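Local coordinates for metallo-beta-lactamase family protein (Thermus thermophilus, PDB 2ZO4) that binds two zinc ions in a metallo-beta-lactamase fold and is probably a metal-dependent hydrolase, at residues A[24-36]-A[154-166]. Numbering follows the deposited sequence.
Sequences LYLLQGAGEVALV and EALEVAGKRLRVL
Two beta-hairpins meet near their type I' turns, G29 to E32 and V158 to K161, with G29 and A159 facing each other; the N-to-C directions of strands 32-36 and 155-158 differ by 125°. The backbones come close enough for a CA-H...O contact from A159 CA to G29 O (3.3 Å); G29 suits this place because a CB would collide with A159 O. E32, extended beyond CG, carries OE1 to the turn, where A159 N donates a nearly straight hydrogen bond of 2.9 Å, arriving from above the carboxylate plane. A water links E32 OE2 to the carbonyl of E157. The small methyl of A159 fits against L27, CB to CB 3.9 Å. With CG beside its backbone N (chi1 -76°), L27 turns CD2 to meet L163 CD1 tip to tip at 3.9 Å. A34 CB presses on V158 CG1 at 3.4 Å, closer than usual van der Waals contact; the short alanine side chain lets the strands come this near. K161 lays its aliphatic CD by L27, while its ammonium binds P6 O and a water lying between Q28 O and A159 O. The contact joins the two sheets of the alpha-beta/beta-alpha sandwich away from the zinc site, beside strands 8-14, 65-68 and 176-180.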
ATOM      1  N   LEU A  24      12.354  -1.907  -2.157  1.00 11.89           N
ATOM      2  CA  LEU A  24      12.205  -3.347  -2.312  1.00 11.69           C
ATOM      3  C   LEU A  24      13.209  -4.038  -1.401  1.00 11.66           C
ATOM      4  O   LEU A  24      14.209  -3.434  -0.996  1.00 11.37           O
ATOM      5  CB  LEU A  24      12.450  -3.766  -3.763  1.00 11.65           C
ATOM      6  CG  LEU A  24      11.851  -2.946  -4.910  1.00 11.58           C
ATOM      7  CD1 LEU A  24      12.107  -3.659  -6.227  1.00 11.88           C
ATOM      8  CD2 LEU A  24      10.358  -2.696  -4.712  1.00 12.35           C
ATOM      9  N   TYR A  25      12.939  -5.297  -1.074  1.00 11.62           N
ATOM     10  CA  TYR A  25      13.815  -6.060  -0.190  1.00 11.76           C
ATOM     11  C   TYR A  25      14.158  -7.417  -0.791  1.00 12.16           C
ATOM     12  O   TYR A  25      13.270  -8.215  -1.099  1.00 12.22           O
ATOM     13  CB  TYR A  25      13.202  -6.165   1.220  1.00 11.40           C
ATOM     14  CG  TYR A  25      13.030  -4.796   1.841  1.00 10.62           C
ATOM     15  CD1 TYR A  25      14.081  -4.185   2.521  1.00  9.84           C
ATOM     16  CD2 TYR A  25      11.835  -4.087   1.698  1.00 10.46           C
ATOM     17  CE1 TYR A  25      13.944  -2.912   3.063  1.00  9.01           C
ATOM     18  CE2 TYR A  25      11.691  -2.810   2.236  1.00  9.99           C
ATOM     19  CZ  TYR A  25      12.755  -2.233   2.917  1.00  9.89           C
ATOM     20  OH  TYR A  25      12.622  -0.973   3.453  1.00 10.12           O
ATOM     21  N   LEU A  26      15.456  -7.648  -0.972  1.00 12.55           N
ATOM     22  CA  LEU A  26      15.978  -8.873  -1.572  1.00 12.80           C
ATOM     23  C   LEU A  26      16.439  -9.827  -0.469  1.00 13.23           C
ATOM     24  O   LEU A  26      17.221  -9.448   0.409  1.00 13.24           O
ATOM     25  CB  LEU A  26      17.148  -8.531  -2.513  1.00 12.86           C
ATOM     26  CG  LEU A  26      17.796  -9.529  -3.488  1.00 12.93           C
ATOM     27  CD1 LEU A  26      18.516 -10.686  -2.801  1.00 13.02           C
ATOM     28  CD2 LEU A  26      16.795 -10.054  -4.513  1.00 13.91           C
ATOM     29  N   LEU A  27      15.931 -11.053  -0.515  1.00 13.49           N
ATOM     30  CA  LEU A  27      16.341 -12.096   0.419  1.00 14.29           C
ATOM     31  C   LEU A  27      17.089 -13.180  -0.337  1.00 14.47           C
ATOM     32  O   LEU A  27      16.582 -13.717  -1.316  1.00 14.77           O
ATOM     33  CB  LEU A  27      15.136 -12.694   1.155  1.00 14.31           C
ATOM     34  CG  LEU A  27      14.468 -11.899   2.284  1.00 14.76           C
ATOM     35  CD1 LEU A  27      13.646 -10.740   1.753  1.00 15.75           C
ATOM     36  CD2 LEU A  27      13.588 -12.814   3.114  1.00 14.52           C
ATOM     37  N   GLN A  28      18.304 -13.478   0.108  1.00 14.88           N
ATOM     38  CA  GLN A  28      19.105 -14.547  -0.485  1.00 15.44           C
ATOM     39  C   GLN A  28      19.630 -15.468   0.619  1.00 15.82           C
ATOM     40  O   GLN A  28      20.082 -15.001   1.659  1.00 15.97           O
ATOM     41  CB  GLN A  28      20.265 -13.954  -1.295  1.00 15.30           C
ATOM     42  CG  GLN A  28      21.103 -14.971  -2.072  1.00 15.54           C
ATOM     43  CD  GLN A  28      22.264 -14.327  -2.817  1.00 15.49           C
ATOM     44  OE1 GLN A  28      22.791 -13.295  -2.400  1.00 16.03           O
ATOM     45  NE2 GLN A  28      22.664 -14.934  -3.924  1.00 15.77           N
ATOM     46  N   GLY A  29      19.560 -16.772   0.385  1.00 16.34           N
ATOM     47  CA  GLY A  29      20.035 -17.757   1.350  1.00 17.16           C
ATOM     48  C   GLY A  29      19.451 -19.128   1.084  1.00 17.65           C
ATOM     49  O   GLY A  29      18.403 -19.251   0.443  1.00 17.62           O
ATOM     50  N   ALA A  30      20.138 -20.158   1.580  1.00 18.13           N
ATOM     51  CA  ALA A  30      19.734 -21.556   1.405  1.00 18.59           C
ATOM     52  C   ALA A  30      19.452 -21.914  -0.059  1.00 18.78           C
ATOM     53  O   ALA A  30      18.597 -22.750  -0.349  1.00 19.03           O
ATOM     54  CB  ALA A  30      18.526 -21.892   2.303  1.00 18.83           C
ATOM     55  N   GLY A  31      20.178 -21.273  -0.970  1.00 18.99           N
ATOM     56  CA  GLY A  31      20.039 -21.526  -2.402  1.00 19.37           C
ATOM     57  C   GLY A  31      18.850 -20.834  -3.048  1.00 19.52           C
ATOM     58  O   GLY A  31      18.606 -21.009  -4.246  1.00 19.60           O
ATOM     59  N   GLU A  32      18.121 -20.043  -2.257  1.00 19.29           N
ATOM     60  CA  GLU A  32      16.916 -19.350  -2.717  1.00 19.24           C
ATOM     61  C   GLU A  32      17.135 -17.850  -2.831  1.00 18.13           C
ATOM     62  O   GLU A  32      17.915 -17.270  -2.072  1.00 17.94           O
ATOM     63  CB  GLU A  32      15.747 -19.600  -1.755  1.00 19.27           C
ATOM     64  CG  GLU A  32      15.145 -20.998  -1.812  1.00 20.56           C
ATOM     65  CD  GLU A  32      14.120 -21.239  -0.712  1.00 20.97           C
ATOM     66  OE1 GLU A  32      13.597 -20.253  -0.141  1.00 23.74           O
ATOM     67  OE2 GLU A  32      13.832 -22.418  -0.414  1.00 23.59           O
ATOM     68  N   VAL A  33      16.430 -17.234  -3.779  1.00 16.97           N
ATOM     69  CA  VAL A  33      16.379 -15.782  -3.914  1.00 15.94           C
ATOM     70  C   VAL A  33      14.914 -15.331  -3.989  1.00 15.38           C
ATOM     71  O   VAL A  33      14.119 -15.882  -4.763  1.00 15.12           O
ATOM     72  CB  VAL A  33      17.145 -15.271  -5.171  1.00 15.98           C
ATOM     73  CG1 VAL A  33      17.067 -13.753  -5.270  1.00 15.45           C
ATOM     74  CG2 VAL A  33      18.611 -15.717  -5.152  1.00 16.00           C
ATOM     75  N   ALA A  34      14.570 -14.329  -3.186  1.00 14.46           N
ATOM     76  CA  ALA A  34      13.215 -13.790  -3.151  1.00 14.03           C
ATOM     77  C   ALA A  34      13.220 -12.271  -3.141  1.00 13.48           C
ATOM     78  O   ALA A  34      14.136 -11.652  -2.606  1.00 13.59           O
ATOM     79  CB  ALA A  34      12.472 -14.310  -1.938  1.00 13.85           C
ATOM     80  N   LEU A  35      12.191 -11.684  -3.742  1.00 13.12           N
ATOM     81  CA  LEU A  35      11.964 -10.246  -3.663  1.00 12.72           C
ATOM     82  C   LEU A  35      10.683  -9.918  -2.906  1.00 12.28           C
ATOM     83  O   LEU A  35       9.634 -10.523  -3.151  1.00 12.08           O
ATOM     84  CB  LEU A  35      11.889  -9.621  -5.056  1.00 12.77           C
ATOM     85  CG  LEU A  35      13.104  -8.895  -5.642  1.00 13.38           C
ATOM     86  CD1 LEU A  35      12.767  -8.429  -7.045  1.00 13.31           C
ATOM     87  CD2 LEU A  35      13.539  -7.711  -4.788  1.00 12.87           C
ATOM     88  N   VAL A  36      10.789  -8.970  -1.978  1.00 11.47           N
ATOM     89  CA  VAL A  36       9.625  -8.351  -1.366  1.00 11.25           C
ATOM     90  C   VAL A  36       9.343  -7.079  -2.169  1.00 11.09           C
ATOM     91  O   VAL A  36      10.129  -6.125  -2.129  1.00 10.32           O
ATOM     92  CB  VAL A  36       9.847  -8.037   0.137  1.00 11.18           C
ATOM     93  CG1 VAL A  36       8.640  -7.326   0.729  1.00 11.05           C
ATOM     94  CG2 VAL A  36      10.144  -9.316   0.915  1.00 11.69           C
ATOM     95  N   GLU A 154       0.106 -16.821   8.697  1.00 13.65           N
ATOM     96  CA  GLU A 154       0.830 -17.930   8.082  1.00 14.04           C
ATOM     97  C   GLU A 154       2.340 -17.695   8.136  1.00 14.12           C
ATOM     98  O   GLU A 154       2.805 -16.556   8.222  1.00 14.03           O
ATOM     99  CB  GLU A 154       0.332 -18.237   6.664  1.00 14.13           C
ATOM    100  CG  GLU A 154       0.957 -17.453   5.534  1.00 15.04           C
ATOM    101  CD  GLU A 154       0.763 -18.147   4.190  1.00 16.35           C
ATOM    102  OE1 GLU A 154      -0.108 -17.713   3.416  1.00 15.92           O
ATOM    103  OE2 GLU A 154       1.459 -19.147   3.919  1.00 17.44           O
ATOM    104  N   ALA A 155       3.086 -18.792   8.121  1.00 14.45           N
ATOM    105  CA  ALA A 155       4.529 -18.754   8.254  1.00 14.92           C
ATOM    106  C   ALA A 155       5.175 -19.239   6.966  1.00 15.31           C
ATOM    107  O   ALA A 155       4.856 -20.322   6.467  1.00 15.20           O
ATOM    108  CB  ALA A 155       4.969 -19.606   9.426  1.00 14.80           C
ATOM    109  N   LEU A 156       6.080 -18.422   6.436  1.00 15.58           N
ATOM    110  CA  LEU A 156       6.785 -18.746   5.207  1.00 16.20           C
ATOM    111  C   LEU A 156       8.273 -18.951   5.469  1.00 16.68           C
ATOM    112  O   LEU A 156       8.907 -18.155   6.167  1.00 16.88           O
ATOM    113  CB  LEU A 156       6.589 -17.636   4.165  1.00 16.05           C
ATOM    114  CG  LEU A 156       5.171 -17.223   3.749  1.00 15.88           C
ATOM    115  CD1 LEU A 156       5.198 -15.846   3.100  1.00 16.77           C
ATOM    116  CD2 LEU A 156       4.530 -18.234   2.812  1.00 15.68           C
ATOM    117  N   GLU A 157       8.818 -20.025   4.915  1.00 17.20           N
ATOM    118  CA  GLU A 157      10.256 -20.246   4.926  1.00 17.96           C
ATOM    119  C   GLU A 157      10.798 -19.756   3.599  1.00 17.86           C
ATOM    120  O   GLU A 157      10.558 -20.365   2.553  1.00 17.73           O
ATOM    121  CB  GLU A 157      10.595 -21.722   5.139  1.00 18.10           C
ATOM    122  CG  GLU A 157      10.678 -22.125   6.593  1.00 20.57           C
ATOM    123  CD  GLU A 157       9.318 -22.330   7.210  1.00 23.40           C
ATOM    124  OE1 GLU A 157       8.778 -23.449   7.104  1.00 25.46           O
ATOM    125  OE2 GLU A 157       8.790 -21.372   7.810  1.00 25.00           O
ATOM    126  N   VAL A 158      11.510 -18.636   3.652  1.00 17.87           N
ATOM    127  CA  VAL A 158      11.969 -17.949   2.453  1.00 18.17           C
ATOM    128  C   VAL A 158      13.441 -17.605   2.594  1.00 18.02           C
ATOM    129  O   VAL A 158      13.816 -16.824   3.471  1.00 17.72           O
ATOM    130  CB  VAL A 158      11.184 -16.629   2.205  1.00 18.25           C
ATOM    131  CG1 VAL A 158      11.658 -15.971   0.925  1.00 18.61           C
ATOM    132  CG2 VAL A 158       9.680 -16.871   2.150  1.00 18.39           C
ATOM    133  N   ALA A 159      14.265 -18.199   1.730  1.00 18.20           N
ATOM    134  CA  ALA A 159      15.702 -17.903   1.654  1.00 18.19           C
ATOM    135  C   ALA A 159      16.416 -18.028   3.002  1.00 18.33           C
ATOM    136  O   ALA A 159      17.231 -17.180   3.368  1.00 18.31           O
ATOM    137  CB  ALA A 159      15.931 -16.516   1.036  1.00 18.12           C
ATOM    138  N   GLY A 160      16.094 -19.084   3.745  1.00 18.42           N
ATOM    139  CA  GLY A 160      16.733 -19.338   5.038  1.00 18.62           C
ATOM    140  C   GLY A 160      16.126 -18.567   6.196  1.00 18.60           C
ATOM    141  O   GLY A 160      16.481 -18.796   7.355  1.00 18.80           O
ATOM    142  N   LYS A 161      15.210 -17.654   5.887  1.00 18.46           N
ATOM    143  CA  LYS A 161      14.515 -16.884   6.914  1.00 18.29           C
ATOM    144  C   LYS A 161      13.063 -17.331   7.091  1.00 17.97           C
ATOM    145  O   LYS A 161      12.482 -17.965   6.207  1.00 17.74           O
ATOM    146  CB  LYS A 161      14.618 -15.382   6.623  1.00 18.44           C
ATOM    147  CG  LYS A 161      15.998 -14.813   6.950  1.00 19.30           C
ATOM    148  CD  LYS A 161      16.244 -13.474   6.289  1.00 20.87           C
ATOM    149  CE  LYS A 161      17.603 -12.899   6.695  1.00 21.58           C
ATOM    150  NZ  LYS A 161      18.750 -13.743   6.248  1.00 21.87           N
ATOM    151  N   ARG A 162      12.498 -17.019   8.255  1.00 17.65           N
ATOM    152  CA  ARG A 162      11.111 -17.346   8.553  1.00 17.40           C
ATOM    153  C   ARG A 162      10.303 -16.065   8.730  1.00 16.57           C
ATOM    154  O   ARG A 162      10.572 -15.264   9.630  1.00 16.11           O
ATOM    155  CB  ARG A 162      11.013 -18.239   9.789  1.00 17.94           C
ATOM    156  CG  ARG A 162       9.654 -18.916   9.940  1.00 20.28           C
ATOM    157  CD  ARG A 162       9.721 -20.120  10.872  1.00 23.74           C
ATOM    158  NE  ARG A 162       8.379 -20.527  11.287  1.00 26.48           N
ATOM    159  CZ  ARG A 162       7.722 -21.588  10.826  1.00 27.44           C
ATOM    160  NH1 ARG A 162       8.279 -22.393   9.934  1.00 28.36           N
ATOM    161  NH2 ARG A 162       6.500 -21.850  11.275  1.00 27.73           N
ATOM    162  N   LEU A 163       9.320 -15.888   7.856  1.00 15.72           N
ATOM    163  CA  LEU A 163       8.546 -14.655   7.773  1.00 15.23           C
ATOM    164  C   LEU A 163       7.100 -14.893   8.184  1.00 14.42           C
ATOM    165  O   LEU A 163       6.447 -15.795   7.664  1.00 14.85           O
ATOM    166  CB  LEU A 163       8.583 -14.113   6.339  1.00 15.21           C
ATOM    167  CG  LEU A 163       9.849 -13.415   5.831  1.00 15.81           C
ATOM    168  CD1 LEU A 163      11.025 -14.371   5.671  1.00 16.77           C
ATOM    169  CD2 LEU A 163       9.553 -12.729   4.515  1.00 15.55           C
ATOM    170  N   ARG A 164       6.603 -14.080   9.110  1.00 13.10           N
ATOM    171  CA  ARG A 164       5.208 -14.151   9.519  1.00 11.99           C
ATOM    172  C   ARG A 164       4.389 -13.153   8.713  1.00 11.21           C
ATOM    173  O   ARG A 164       4.714 -11.963   8.675  1.00 10.87           O
ATOM    174  CB  ARG A 164       5.064 -13.862  11.018  1.00 11.71           C
ATOM    175  CG  ARG A 164       3.640 -14.014  11.565  1.00 12.05           C
ATOM    176  CD  ARG A 164       3.224 -15.480  11.697  1.00 12.65           C
ATOM    177  NE  ARG A 164       4.049 -16.180  12.685  1.00 13.33           N
ATOM    178  CZ  ARG A 164       4.012 -17.490  12.921  1.00 13.51           C
ATOM    179  NH1 ARG A 164       3.184 -18.279  12.246  1.00 12.45           N
ATOM    180  NH2 ARG A 164       4.814 -18.012  13.842  1.00 13.08           N
ATOM    181  N   VAL A 165       3.331 -13.641   8.074  1.00 10.39           N
ATOM    182  CA  VAL A 165       2.426 -12.782   7.309  1.00  9.74           C
ATOM    183  C   VAL A 165       1.459 -12.051   8.243  1.00  9.69           C
ATOM    184  O   VAL A 165       0.685 -12.677   8.978  1.00  9.20           O
ATOM    185  CB  VAL A 165       1.653 -13.576   6.224  1.00 10.01           C
ATOM    186  CG1 VAL A 165       0.721 -12.650   5.417  1.00  9.45           C
ATOM    187  CG2 VAL A 165       2.628 -14.273   5.289  1.00  9.41           C
ATOM    188  N   LEU A 166       1.520 -10.723   8.218  1.00  9.50           N
ATOM    189  CA  LEU A 166       0.632  -9.901   9.035  1.00  9.53           C
ATOM    190  C   LEU A 166      -0.297  -9.097   8.149  1.00  9.29           C
ATOM    191  O   LEU A 166       0.124  -8.126   7.523  1.00  9.24           O
ATOM    192  CB  LEU A 166       1.423  -8.957   9.943  1.00  9.34           C
ATOM    193  CG  LEU A 166       2.572  -9.488  10.801  1.00 10.17           C
ATOM    194  CD1 LEU A 166       3.236  -8.317  11.496  1.00 10.25           C
ATOM    195  CD2 LEU A 166       2.096 -10.528  11.822  1.00 11.50           C
TER
HETATM  196  O   HOH W   1      18.081 -14.556   3.651  1.00 32.07           O
HETATM  197  O   HOH W   2      11.694 -23.128   1.725  1.00 43.73           O